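Aluminum resistance protein (Clostridium novyi, PDB 3I16) probably catalyses pyridoxal-5'-phosphate-dependent carbon-sulfur bond cleavage, as a member of the methionine gamma-lyase family implicated in aluminium resistance. Local coordinates at residues G222-T227 / Q292-A297; P298-E303 / S387-S392; E197-I202 / T231-D236. All coordinates share one frame; numbering follows the deposited sequence.

All three contacts are small and apolar across their segments, but they lie at different depths. Contacts 1 and 2 are buried, about 9 Å apart between centres, and share helix 287-318: 292-297 receives a phenylalanine ring from one loop, and the next turn, 298-303, an isoleucine from another. They touch each other, Phe224 and Met225 packing on Ser301 and Met302, and both border the second subunit. Contact 3 is only partly buried, with helix 196-209 against the far end of the loop that supplies contact 1. There aliphatic branches meet inward and a lysine runs outward, whereas Gln292, Glu303 and Glu390, beside contacts 1 and 2, are buried.

Contact 1: G222-T227 / Q292-A297; sequences GEFMDT and QGLFLA. With EDO (1,2-ethanediol), chain M.
Phe224 reaches from its loop to helix 287-318 and meets it with one side of its ring, CD2, CE2 and CZ. The CB of Ala297 lies 3.4 Å from Phe224 CE2, a tight approach oblique to the ring, and 3.7 Å from Phe224 CD2. Leu294, one turn earlier on the helix, comes in at the ring's edge, close to its plane, with its CD1 3.9 Å from Phe224 CZ. The two side chains cross at about a right angle, and CD1 is the leucine atom that meets the ring. The leucine CG stands anti to the backbone N (chi1 172°), which carries that methyl across toward the ring although the CB itself does not point there. Phe224 has its CG anti to its carbonyl carbon (chi1 -52°), and the ring leaves the loop in the direction of the helix. The loop is shaped by a type II beta turn from Gly222 to Met225, closed by the bond from Met225 N to Gly222 O at 3.2 Å; Phe224 occupies its third position with a positive phi of 65°. In the fold type I (aspartate aminotransferase-like) large domain the turn follows strand 214-218 of the seven-stranded mixed sheet, just after the cofactor-pocket residues Cys220 and Tyr221, and the contact joins this loop to the long helix 287-318. Val48 of helix 17-54 touches both Phe224 and Leu294, and helix 73-86 adds Val85 to the ring and Val81 and Tyr82 to the leucine. At the other end of the segment, Gln292 extends away from the loop. Its OE1 accepts a bond of 2.5 Å from O2 of an ethanediol, probably a crystallisation additive, while NE2 donates to the O of Gly249 of the second subunit.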
ATOM      1  N   GLY B 222     -18.781 -21.403   6.040  1.00 15.87           N
ATOM      2  CA  GLY B 222     -18.633 -22.849   5.918  1.00 14.63           C
ATOM      3  C   GLY B 222     -17.332 -23.325   5.332  1.00 14.97           C
ATOM      4  O   GLY B 222     -17.075 -24.527   5.331  1.00 14.24           O
ATOM      5  N   GLU B 223     -16.490 -22.391   4.863  1.00 15.19           N
ATOM      6  CA  GLU B 223     -15.250 -22.779   4.207  1.00 13.03           C
ATOM      7  C   GLU B 223     -14.338 -23.531   5.168  1.00 12.05           C
ATOM      8  O   GLU B 223     -14.153 -23.124   6.318  1.00 13.27           O
ATOM      9  CB  GLU B 223     -14.499 -21.574   3.626  1.00 12.40           C
ATOM     10  CG  GLU B 223     -15.295 -20.715   2.665  1.00 11.31           C
ATOM     11  CD  GLU B 223     -16.087 -19.592   3.307  1.00 15.39           C
ATOM     12  OE1 GLU B 223     -16.164 -19.511   4.555  1.00 10.46           O
ATOM     13  OE2 GLU B 223     -16.687 -18.812   2.540  1.00 20.23           O
ATOM     14  N   PHE B 224     -13.833 -24.667   4.700  1.00 11.36           N
ATOM     15  CA  PHE B 224     -12.933 -25.539   5.464  1.00 12.16           C
ATOM     16  C   PHE B 224     -13.515 -26.216   6.739  1.00 13.18           C
ATOM     17  O   PHE B 224     -12.770 -26.746   7.563  1.00 13.95           O
ATOM     18  CB  PHE B 224     -11.618 -24.819   5.732  1.00 12.86           C
ATOM     19  CG  PHE B 224     -10.995 -24.248   4.473  1.00 13.69           C
ATOM     20  CD1 PHE B 224     -10.612 -25.082   3.447  1.00 12.91           C
ATOM     21  CD2 PHE B 224     -10.832 -22.891   4.319  1.00 13.97           C
ATOM     22  CE1 PHE B 224     -10.060 -24.566   2.283  1.00 12.47           C
ATOM     23  CE2 PHE B 224     -10.289 -22.367   3.153  1.00 16.47           C
ATOM     24  CZ  PHE B 224      -9.899 -23.207   2.138  1.00 15.13           C
HETATM   25  N   MSE B 225     -14.837 -26.269   6.851  1.00 13.76           N
HETATM   26  CA  MSE B 225     -15.476 -26.985   7.956  1.00 15.07           C
HETATM   27  C   MSE B 225     -15.446 -28.490   7.711  1.00 15.63           C
HETATM   28  O   MSE B 225     -15.531 -29.289   8.660  1.00 16.72           O
HETATM   29  CB  MSE B 225     -16.922 -26.540   8.135  1.00 13.20           C
HETATM   30  CG  MSE B 225     -17.121 -25.112   8.560  1.00 17.12           C
HETATM   31 SE   MSE B 225     -16.464 -24.695  10.344  0.75 11.19          SE
HETATM   32  CE  MSE B 225     -14.643 -24.276   9.889  1.00  8.77           C
ATOM     33  N   ASP B 226     -15.350 -28.873   6.441  1.00 12.91           N
ATOM     34  CA  ASP B 226     -15.344 -30.267   6.061  1.00 15.11           C
ATOM     35  C   ASP B 226     -14.256 -30.382   5.012  1.00 14.73           C
ATOM     36  O   ASP B 226     -13.685 -29.374   4.599  1.00 14.68           O
ATOM     37  CB  ASP B 226     -16.730 -30.659   5.504  1.00 17.04           C
ATOM     38  CG  ASP B 226     -16.899 -32.155   5.317  1.00 19.91           C
ATOM     39  OD1 ASP B 226     -16.784 -32.900   6.297  1.00 31.32           O
ATOM     40  OD2 ASP B 226     -17.120 -32.586   4.180  1.00 26.98           O
ATOM     41  N   THR B 227     -13.944 -31.609   4.607  1.00 14.25           N
ATOM     42  CA  THR B 227     -12.951 -31.847   3.582  1.00 13.19           C
ATOM     43  C   THR B 227     -13.555 -31.571   2.200  1.00 15.71           C
ATOM     44  O   THR B 227     -12.811 -31.421   1.225  1.00 14.16           O
ATOM     45  CB  THR B 227     -12.402 -33.281   3.621  1.00 14.75           C
ATOM     46  OG1 THR B 227     -13.486 -34.194   3.486  1.00 15.63           O
ATOM     47  CG2 THR B 227     -11.697 -33.550   4.937  1.00 12.01           C
ATOM     48  N   GLN B 292      -1.859 -15.390   0.915  1.00 15.03           N
ATOM     49  CA  GLN B 292      -1.410 -15.817   2.236  1.00 15.52           C
ATOM     50  C   GLN B 292      -2.578 -16.190   3.162  1.00 14.63           C
ATOM     51  O   GLN B 292      -2.496 -17.168   3.909  1.00 13.84           O
ATOM     52  CB  GLN B 292      -0.496 -14.781   2.885  1.00 15.07           C
ATOM     53  CG  GLN B 292       0.296 -15.395   4.034  1.00 20.01           C
ATOM     54  CD  GLN B 292       1.322 -14.491   4.644  1.00 19.98           C
ATOM     55  OE1 GLN B 292       1.463 -13.330   4.263  1.00 20.32           O
ATOM     56  NE2 GLN B 292       2.071 -15.032   5.613  1.00 20.29           N
ATOM     57  N   GLY B 293      -3.665 -15.422   3.074  1.00 14.60           N
ATOM     58  CA  GLY B 293      -4.872 -15.678   3.841  1.00 13.77           C
ATOM     59  C   GLY B 293      -5.516 -17.008   3.496  1.00 13.80           C
ATOM     60  O   GLY B 293      -5.931 -17.749   4.383  1.00 12.75           O
ATOM     61  N   LEU B 294      -5.598 -17.330   2.208  1.00 14.16           N
ATOM     62  CA  LEU B 294      -6.151 -18.637   1.797  1.00 12.17           C
ATOM     63  C   LEU B 294      -5.328 -19.775   2.389  1.00 12.95           C
ATOM     64  O   LEU B 294      -5.869 -20.802   2.847  1.00 13.89           O
ATOM     65  CB  LEU B 294      -6.146 -18.779   0.267  1.00 14.90           C
ATOM     66  CG  LEU B 294      -6.519 -20.147  -0.322  1.00 11.24           C
ATOM     67  CD1 LEU B 294      -7.924 -20.530   0.099  1.00 10.04           C
ATOM     68  CD2 LEU B 294      -6.377 -20.127  -1.833  1.00 13.17           C
ATOM     69  N   PHE B 295      -4.020 -19.598   2.384  1.00 13.35           N
ATOM     70  CA  PHE B 295      -3.111 -20.632   2.881  1.00 13.07           C
ATOM     71  C   PHE B 295      -3.284 -20.871   4.373  1.00 13.16           C
ATOM     72  O   PHE B 295      -3.141 -22.004   4.843  1.00 14.27           O
ATOM     73  CB  PHE B 295      -1.664 -20.268   2.551  1.00 13.06           C
ATOM     74  CG  PHE B 295      -0.712 -21.380   2.800  1.00 16.96           C
ATOM     75  CD1 PHE B 295      -0.621 -22.432   1.901  1.00 12.65           C
ATOM     76  CD2 PHE B 295       0.077 -21.399   3.943  1.00 18.54           C
ATOM     77  CE1 PHE B 295       0.233 -23.480   2.127  1.00 10.85           C
ATOM     78  CE2 PHE B 295       0.960 -22.447   4.166  1.00 20.27           C
ATOM     79  CZ  PHE B 295       1.029 -23.490   3.256  1.00 16.74           C
ATOM     80  N   LEU B 296      -3.575 -19.808   5.115  1.00 14.05           N
ATOM     81  CA  LEU B 296      -3.834 -19.901   6.567  1.00 13.69           C
ATOM     82  C   LEU B 296      -5.255 -20.293   6.897  1.00 14.08           C
ATOM     83  O   LEU B 296      -5.523 -20.694   8.027  1.00 12.83           O
ATOM     84  CB  LEU B 296      -3.569 -18.562   7.255  1.00 12.97           C
ATOM     85  CG  LEU B 296      -2.093 -18.144   7.342  1.00 16.86           C
ATOM     86  CD1 LEU B 296      -1.994 -16.697   7.671  1.00 14.00           C
ATOM     87  CD2 LEU B 296      -1.342 -19.009   8.359  1.00 17.42           C
ATOM     88  N   ALA B 297      -6.160 -20.217   5.917  1.00 14.96           N
ATOM     89  CA  ALA B 297      -7.595 -20.402   6.202  1.00 14.56           C
ATOM     90  C   ALA B 297      -7.992 -21.755   6.806  1.00 15.01           C
ATOM     91  O   ALA B 297      -8.829 -21.792   7.694  1.00 13.01           O
ATOM     92  CB  ALA B 297      -8.469 -20.069   4.950  1.00 13.47           C
TER
HETATM   93  C1  EDO M 430       1.133  -9.841   5.095  1.00 48.05           C
HETATM   94  O1  EDO M 430       2.348  -9.152   4.731  1.00 43.04           O
HETATM   95  C2  EDO M 430       0.359 -10.337   3.879  1.00 46.62           C
HETATM   96  O2  EDO M 430       1.201 -11.130   3.037  1.00 44.22           O

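Contact 2: P298-E303 / S387-S392; sequences PHISME and SSIELS. With EDO (1,2-ethanediol), chain L.
Apolar packing between two isoleucines makes this contact. Ile300 presents CG2 from the helix, and CG1 of Ile389 meets it from the loop at 3.9 Å, the two side chains crossing at about a right angle. In Ile389 CG1 is anti to the backbone N (chi1 -168°), which extends that branch toward the helix; its terminal CD1 passes the main chain, 4.3 Å from Ser301 CA. Ile300 sends its other branch, CG1 with CD1, away from the loop.

The polar bonds stay within each element. Ser301 OG turns back to the O of Ala297 one helical turn earlier. In the loop, Glu390 N makes a weak bond of 3.5 Å to Ser387 OG.

Leading away from the loop, Glu303 holds an ethanediol, probably a crystallisation additive. The glutamate chain bends at chi2, and its OE2 accepts from O2 of the diol at 2.7 Å; the bond from O1 of the diol to Glu303 OE1 is modelled as very short and is doubtful in detail. Lys306 NZ bonds to the same diol, and His299 meets His299 of the second subunit, NE2 to NE2.

The loop runs on into strand 392-396 of the antiparallel sheet. The isoleucine pair thus packs the long helix, which borders the second subunit here, against a loop whose Ser388 OG bonds to Tyr221 and Lys244 of the PLP pocket; Ile389 itself stays about 11 Å from the cofactor, measured from its side chain.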
ATOM      1  N   PRO B 298      -7.449 -22.867   6.288  1.00 15.55           N
ATOM      2  CA  PRO B 298      -7.830 -24.144   6.885  1.00 14.32           C
ATOM      3  C   PRO B 298      -7.565 -24.189   8.401  1.00 14.67           C
ATOM      4  O   PRO B 298      -8.390 -24.703   9.154  1.00 16.83           O
ATOM      5  CB  PRO B 298      -6.940 -25.142   6.134  1.00 13.25           C
ATOM      6  CG  PRO B 298      -6.793 -24.509   4.764  1.00 16.58           C
ATOM      7  CD  PRO B 298      -6.735 -23.042   5.001  1.00 15.73           C
ATOM      8  N   HIS B 299      -6.432 -23.624   8.818  1.00 12.68           N
ATOM      9  CA  HIS B 299      -6.026 -23.546  10.212  1.00 14.42           C
ATOM     10  C   HIS B 299      -6.851 -22.545  11.021  1.00 13.24           C
ATOM     11  O   HIS B 299      -7.464 -22.903  12.037  1.00 16.97           O
ATOM     12  CB  HIS B 299      -4.527 -23.183  10.292  1.00 12.18           C
ATOM     13  CG  HIS B 299      -3.989 -23.143  11.687  1.00 19.53           C
ATOM     14  ND1 HIS B 299      -3.426 -24.239  12.303  1.00 18.23           N
ATOM     15  CD2 HIS B 299      -3.951 -22.137  12.594  1.00 17.03           C
ATOM     16  CE1 HIS B 299      -3.056 -23.905  13.525  1.00 18.87           C
ATOM     17  NE2 HIS B 299      -3.360 -22.633  13.726  1.00 14.60           N
ATOM     18  N   ILE B 300      -6.884 -21.297  10.567  1.00 15.94           N
ATOM     19  CA  ILE B 300      -7.581 -20.222  11.294  1.00 14.16           C
ATOM     20  C   ILE B 300      -9.057 -20.573  11.402  1.00 11.97           C
ATOM     21  O   ILE B 300      -9.677 -20.269  12.403  1.00  8.82           O
ATOM     22  CB  ILE B 300      -7.397 -18.813  10.631  1.00 13.71           C
ATOM     23  CG1 ILE B 300      -5.919 -18.374  10.570  1.00 17.79           C
ATOM     24  CG2 ILE B 300      -8.205 -17.722  11.368  1.00 10.32           C
ATOM     25  CD1 ILE B 300      -5.256 -18.118  11.892  1.00 14.30           C
ATOM     26  N   SER B 301      -9.634 -21.133  10.336  1.00 12.72           N
ATOM     27  CA  SER B 301     -11.055 -21.559  10.363  1.00 15.05           C
ATOM     28  C   SER B 301     -11.320 -22.509  11.550  1.00 13.71           C
ATOM     29  O   SER B 301     -12.320 -22.371  12.241  1.00 13.85           O
ATOM     30  CB  SER B 301     -11.470 -22.236   9.040  1.00 15.98           C
ATOM     31  OG  SER B 301     -11.489 -21.311   7.948  1.00 13.66           O
HETATM   32  N   MSE B 302     -10.409 -23.451  11.795  1.00 13.01           N
HETATM   33  CA  MSE B 302     -10.578 -24.367  12.924  1.00 12.67           C
HETATM   34  C   MSE B 302     -10.284 -23.749  14.312  1.00 12.33           C
HETATM   35  O   MSE B 302     -10.802 -24.238  15.342  1.00 14.89           O
HETATM   36  CB  MSE B 302      -9.774 -25.627  12.689  1.00 11.69           C
HETATM   37  CG  MSE B 302     -10.294 -26.443  11.523  1.00 14.50           C
HETATM   38 SE   MSE B 302     -12.226 -26.854  11.758  0.75  9.92          SE
HETATM   39  CE  MSE B 302     -12.290 -28.329  10.502  1.00  8.00           C
ATOM     40  N   GLU B 303      -9.441 -22.726  14.360  1.00 10.59           N
ATOM     41  CA  GLU B 303      -9.222 -22.002  15.605  1.00 11.68           C
ATOM     42  C   GLU B 303     -10.556 -21.387  16.020  1.00 12.76           C
ATOM     43  O   GLU B 303     -10.954 -21.484  17.171  1.00 12.48           O
ATOM     44  CB  GLU B 303      -8.170 -20.895  15.437  1.00 11.09           C
ATOM     45  CG  GLU B 303      -6.759 -21.376  15.176  1.00 11.55           C
ATOM     46  CD  GLU B 303      -6.207 -22.249  16.308  1.00 17.13           C
ATOM     47  OE1 GLU B 303      -6.306 -21.863  17.496  1.00 10.73           O
ATOM     48  OE2 GLU B 303      -5.646 -23.309  15.999  1.00 17.34           O
ATOM     49  N   SER B 387     -14.616  -7.907  10.218  1.00 16.40           N
ATOM     50  CA  SER B 387     -14.229  -9.284   9.985  1.00 16.85           C
ATOM     51  C   SER B 387     -14.900 -10.171  11.034  1.00 19.30           C
ATOM     52  O   SER B 387     -14.830  -9.881  12.221  1.00 21.40           O
ATOM     53  CB  SER B 387     -12.717  -9.447  10.094  1.00 18.10           C
ATOM     54  OG  SER B 387     -12.374 -10.825  10.174  1.00 15.87           O
ATOM     55  N   SER B 388     -15.548 -11.238  10.599  1.00 19.88           N
ATOM     56  CA  SER B 388     -16.181 -12.162  11.550  1.00 20.86           C
ATOM     57  C   SER B 388     -15.413 -13.471  11.726  1.00 19.32           C
ATOM     58  O   SER B 388     -15.910 -14.390  12.376  1.00 18.37           O
ATOM     59  CB  SER B 388     -17.636 -12.391  11.192  1.00 18.36           C
ATOM     60  OG  SER B 388     -17.771 -12.664   9.823  1.00 25.80           O
ATOM     61  N   ILE B 389     -14.219 -13.549  11.134  1.00 18.01           N
ATOM     62  CA  ILE B 389     -13.292 -14.640  11.409  1.00 15.70           C
ATOM     63  C   ILE B 389     -12.437 -14.192  12.618  1.00 15.56           C
ATOM     64  O   ILE B 389     -11.764 -15.013  13.235  1.00 16.35           O
ATOM     65  CB  ILE B 389     -12.428 -15.058  10.184  1.00 14.05           C
ATOM     66  CG1 ILE B 389     -11.699 -16.383  10.459  1.00 18.47           C
ATOM     67  CG2 ILE B 389     -11.458 -13.966   9.787  1.00 19.28           C
ATOM     68  CD1 ILE B 389     -12.613 -17.566  10.846  1.00 12.78           C
ATOM     69  N   GLU B 390     -12.456 -12.899  12.941  1.00 14.05           N
ATOM     70  CA  GLU B 390     -11.856 -12.390  14.181  1.00 16.60           C
ATOM     71  C   GLU B 390     -12.959 -12.461  15.216  1.00 17.00           C
ATOM     72  O   GLU B 390     -14.127 -12.370  14.841  1.00 17.95           O
ATOM     73  CB  GLU B 390     -11.369 -10.939  14.059  1.00 17.80           C
ATOM     74  CG  GLU B 390     -10.233 -10.790  13.043  1.00 11.76           C
ATOM     75  CD  GLU B 390      -9.639  -9.419  13.006  1.00 13.81           C
ATOM     76  OE1 GLU B 390      -9.159  -8.948  14.063  1.00 16.59           O
ATOM     77  OE2 GLU B 390      -9.576  -8.814  11.897  1.00 19.06           O
ATOM     78  N   LEU B 391     -12.596 -12.650  16.490  1.00 16.58           N
ATOM     79  CA  LEU B 391     -13.575 -12.773  17.559  1.00 15.28           C
ATOM     80  C   LEU B 391     -14.567 -11.634  17.480  1.00 15.30           C
ATOM     81  O   LEU B 391     -14.187 -10.465  17.485  1.00 14.17           O
ATOM     82  CB  LEU B 391     -12.913 -12.781  18.947  1.00 16.39           C
ATOM     83  CG  LEU B 391     -13.878 -13.017  20.127  1.00 15.56           C
ATOM     84  CD1 LEU B 391     -14.564 -14.389  20.044  1.00 13.21           C
ATOM     85  CD2 LEU B 391     -13.190 -12.857  21.502  1.00 15.32           C
ATOM     86  N   SER B 392     -15.846 -11.988  17.428  1.00 14.85           N
ATOM     87  CA  SER B 392     -16.920 -11.020  17.283  1.00 15.32           C
ATOM     88  C   SER B 392     -18.218 -11.647  17.783  1.00 15.50           C
ATOM     89  O   SER B 392     -18.301 -12.870  17.973  1.00 16.14           O
ATOM     90  CB  SER B 392     -17.053 -10.655  15.800  1.00 15.91           C
ATOM     91  OG  SER B 392     -17.159 -11.842  15.023  1.00 20.57           O
TER
HETATM   92  C1  EDO L 429      -5.720 -24.539  19.479  1.00 24.30           C
HETATM   93  O1  EDO L 429      -5.096 -23.291  19.150  1.00 24.35           O
HETATM   94  C2  EDO L 429      -5.169 -25.674  18.627  1.00 29.04           C
HETATM   95  O2  EDO L 429      -5.654 -25.643  17.271  1.00 26.60           O

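Contact 3: E197-I202 / T231-D236; sequences EDIKSI and TDVGAD. With EDO (1,2-ethanediol), chain N.
Val233 lies against one side of helix 196-209, its CB 3.7 Å from the CB of Lys200, the nearest approach of the two segments. The backbones come close here, the CA atoms of Lys200 and Val233 being 5.1 Å apart. Both methyls of the valine touch Lys200. CG1 lies 4.1 Å from Lys200 CB, while CG2 also turns to the helix main chain, 3.9 Å from Lys200 N, and meets Ile199 CG2 at 4.1 Å. With CG1 anti to the carbonyl carbon (chi1 -65°), CG2 falls between the backbone N and the carbonyl carbon, and that setting brings it over the junction of Ile199 and Lys200. Both helix side chains cross the valine at about a right angle. Ile199 covers the buried side. Lys200 runs outward, its chain extended from the backbone (chi1 -176°) until it bends at chi4, and NZ forms a salt bridge with Asp204 on the same helix; its aliphatic base does the packing and its charged end leads away to exposed surroundings. The helix forms the beta-alpha-beta crossover between strands 177-183 and 214-218, neighbouring parallel strands of the mixed sheet, and the loop of Val233 leads into the next one, 237-241. Past the valine the chain turns at Gly234, which takes a positive phi of 102°. Farther along, Asp236 OD2 takes a salt bridge from Lys207 of the same helix and a bond from Cys215 N, fixing the loop against strand 214-218. On the helix, Ser201 OG donates to Asp198 O at 2.8 Å, a carbonyl that Ile202 N also reaches from the same face. Asp198 OD2 accepts from Leu195 N and from an ethanediol.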
ATOM      1  N   GLU B 197     -23.681 -33.034   3.235  1.00 15.47           N
ATOM      2  CA  GLU B 197     -24.614 -34.101   2.824  1.00 16.14           C
ATOM      3  C   GLU B 197     -26.026 -33.567   2.583  1.00 16.56           C
ATOM      4  O   GLU B 197     -26.727 -34.062   1.696  1.00 14.58           O
ATOM      5  CB  GLU B 197     -24.652 -35.275   3.819  1.00 17.89           C
ATOM      6  CG  GLU B 197     -25.303 -34.943   5.164  1.00 28.27           C
ATOM      7  CD  GLU B 197     -25.465 -36.139   6.086  1.00 40.22           C
ATOM      8  OE1 GLU B 197     -24.717 -37.128   5.943  1.00 43.82           O
ATOM      9  OE2 GLU B 197     -26.351 -36.071   6.973  1.00 53.47           O
ATOM     10  N   ASP B 198     -26.447 -32.574   3.374  1.00 17.99           N
ATOM     11  CA  ASP B 198     -27.767 -31.943   3.195  1.00 17.62           C
ATOM     12  C   ASP B 198     -27.761 -31.149   1.894  1.00 15.57           C
ATOM     13  O   ASP B 198     -28.745 -31.114   1.176  1.00 15.19           O
ATOM     14  CB  ASP B 198     -28.108 -30.978   4.339  1.00 19.83           C
ATOM     15  CG  ASP B 198     -28.126 -31.652   5.738  1.00 22.71           C
ATOM     16  OD1 ASP B 198     -28.675 -32.750   5.890  1.00 19.22           O
ATOM     17  OD2 ASP B 198     -27.602 -31.043   6.699  1.00 23.90           O
ATOM     18  N   ILE B 199     -26.644 -30.490   1.602  1.00 15.79           N
ATOM     19  CA  ILE B 199     -26.520 -29.719   0.380  1.00 13.49           C
ATOM     20  C   ILE B 199     -26.581 -30.660  -0.818  1.00 13.02           C
ATOM     21  O   ILE B 199     -27.283 -30.375  -1.786  1.00 13.32           O
ATOM     22  CB  ILE B 199     -25.243 -28.859   0.362  1.00 15.51           C
ATOM     23  CG1 ILE B 199     -25.379 -27.736   1.402  1.00 11.84           C
ATOM     24  CG2 ILE B 199     -25.019 -28.280  -1.052  1.00 12.31           C
ATOM     25  CD1 ILE B 199     -24.093 -26.957   1.732  1.00 10.87           C
ATOM     26  N   LYS B 200     -25.883 -31.795  -0.733  1.00 13.02           N
ATOM     27  CA  LYS B 200     -25.928 -32.798  -1.782  1.00 14.01           C
ATOM     28  C   LYS B 200     -27.367 -33.280  -2.004  1.00 12.48           C
ATOM     29  O   LYS B 200     -27.809 -33.403  -3.134  1.00 13.32           O
ATOM     30  CB  LYS B 200     -25.062 -34.015  -1.440  1.00 13.88           C
ATOM     31  CG  LYS B 200     -25.006 -35.072  -2.569  1.00 13.22           C
ATOM     32  CD  LYS B 200     -24.146 -36.259  -2.194  1.00 17.28           C
ATOM     33  CE  LYS B 200     -23.872 -37.173  -3.410  1.00 19.79           C
ATOM     34  NZ  LYS B 200     -25.089 -37.620  -4.118  1.00 25.31           N
ATOM     35  N   SER B 201     -28.097 -33.557  -0.935  1.00 12.12           N
ATOM     36  CA  SER B 201     -29.461 -34.058  -1.105  1.00 13.93           C
ATOM     37  C   SER B 201     -30.336 -33.031  -1.843  1.00 12.18           C
ATOM     38  O   SER B 201     -31.150 -33.417  -2.646  1.00 12.38           O
ATOM     39  CB  SER B 201     -30.086 -34.483   0.235  1.00 14.38           C
ATOM     40  OG  SER B 201     -30.420 -33.340   0.984  1.00 27.54           O
ATOM     41  N   ILE B 202     -30.142 -31.733  -1.595  1.00 12.48           N
ATOM     42  CA  ILE B 202     -30.896 -30.693  -2.310  1.00 11.31           C
ATOM     43  C   ILE B 202     -30.487 -30.656  -3.795  1.00 10.48           C
ATOM     44  O   ILE B 202     -31.339 -30.668  -4.699  1.00 10.57           O
ATOM     45  CB  ILE B 202     -30.716 -29.276  -1.685  1.00  8.89           C
ATOM     46  CG1 ILE B 202     -31.303 -29.209  -0.258  1.00 11.78           C
ATOM     47  CG2 ILE B 202     -31.346 -28.227  -2.590  1.00  9.18           C
ATOM     48  CD1 ILE B 202     -30.895 -27.929   0.534  1.00  8.04           C
ATOM     49  N   THR B 231     -19.281 -27.314  -3.929  1.00 13.92           N
ATOM     50  CA  THR B 231     -18.920 -27.553  -5.318  1.00 13.94           C
ATOM     51  C   THR B 231     -18.471 -29.013  -5.549  1.00 13.77           C
ATOM     52  O   THR B 231     -18.416 -29.463  -6.685  1.00 16.84           O
ATOM     53  CB  THR B 231     -17.816 -26.564  -5.761  1.00 14.29           C
ATOM     54  OG1 THR B 231     -16.793 -26.539  -4.756  1.00 13.19           O
ATOM     55  CG2 THR B 231     -18.388 -25.141  -5.909  1.00  8.96           C
ATOM     56  N   ASP B 232     -18.138 -29.734  -4.482  1.00 12.01           N
ATOM     57  CA  ASP B 232     -17.763 -31.136  -4.563  1.00 13.40           C
ATOM     58  C   ASP B 232     -19.018 -32.012  -4.535  1.00 13.96           C
ATOM     59  O   ASP B 232     -18.915 -33.212  -4.766  1.00 16.02           O
ATOM     60  CB  ASP B 232     -16.822 -31.531  -3.406  1.00 13.87           C
ATOM     61  CG  ASP B 232     -15.503 -30.806  -3.454  1.00 15.54           C
ATOM     62  OD1 ASP B 232     -14.855 -30.874  -4.512  1.00 19.00           O
ATOM     63  OD2 ASP B 232     -15.114 -30.154  -2.450  1.00 18.83           O
ATOM     64  N   VAL B 233     -20.190 -31.441  -4.232  1.00 13.56           N
ATOM     65  CA  VAL B 233     -21.432 -32.231  -4.226  1.00 13.21           C
ATOM     66  C   VAL B 233     -22.490 -31.696  -5.205  1.00 16.34           C
ATOM     67  O   VAL B 233     -23.702 -31.856  -4.982  1.00 16.46           O
ATOM     68  CB  VAL B 233     -21.997 -32.469  -2.779  1.00 13.69           C
ATOM     69  CG1 VAL B 233     -21.010 -33.343  -1.982  1.00 10.63           C
ATOM     70  CG2 VAL B 233     -22.292 -31.172  -2.039  1.00  6.83           C
ATOM     71  N   GLY B 234     -22.022 -31.055  -6.281  1.00 14.96           N
ATOM     72  CA  GLY B 234     -22.893 -30.616  -7.375  1.00 14.88           C
ATOM     73  C   GLY B 234     -23.318 -29.154  -7.478  1.00 13.09           C
ATOM     74  O   GLY B 234     -24.099 -28.826  -8.356  1.00 14.81           O
ATOM     75  N   ALA B 235     -22.823 -28.277  -6.613  1.00 13.05           N
ATOM     76  CA  ALA B 235     -23.166 -26.863  -6.689  1.00 12.88           C
ATOM     77  C   ALA B 235     -22.568 -26.310  -7.974  1.00 16.10           C
ATOM     78  O   ALA B 235     -21.418 -26.598  -8.285  1.00 15.60           O
ATOM     79  CB  ALA B 235     -22.604 -26.096  -5.473  1.00 14.19           C
ATOM     80  N   ASP B 236     -23.342 -25.520  -8.712  1.00 15.87           N
ATOM     81  CA  ASP B 236     -22.858 -24.892  -9.931  1.00 14.38           C
ATOM     82  C   ASP B 236     -22.082 -23.627  -9.618  1.00 14.11           C
ATOM     83  O   ASP B 236     -21.248 -23.178 -10.407  1.00 12.88           O
ATOM     84  CB  ASP B 236     -24.050 -24.533 -10.838  1.00 13.59           C
ATOM     85  CG  ASP B 236     -24.827 -25.764 -11.284  1.00 16.48           C
ATOM     86  OD1 ASP B 236     -24.306 -26.522 -12.108  1.00 17.11           O
ATOM     87  OD2 ASP B 236     -25.958 -25.978 -10.818  1.00 17.73           O
TER
HETATM   88  C1  EDO N 431     -29.366 -29.267   9.065  1.00 45.69           C
HETATM   89  O1  EDO N 431     -30.374 -29.739   9.960  1.00 53.73           O
HETATM   90  C2  EDO N 431     -28.032 -29.855   9.493  1.00 42.96           C
HETATM   91  O2  EDO N 431     -28.048 -31.279   9.386  1.00 43.53           O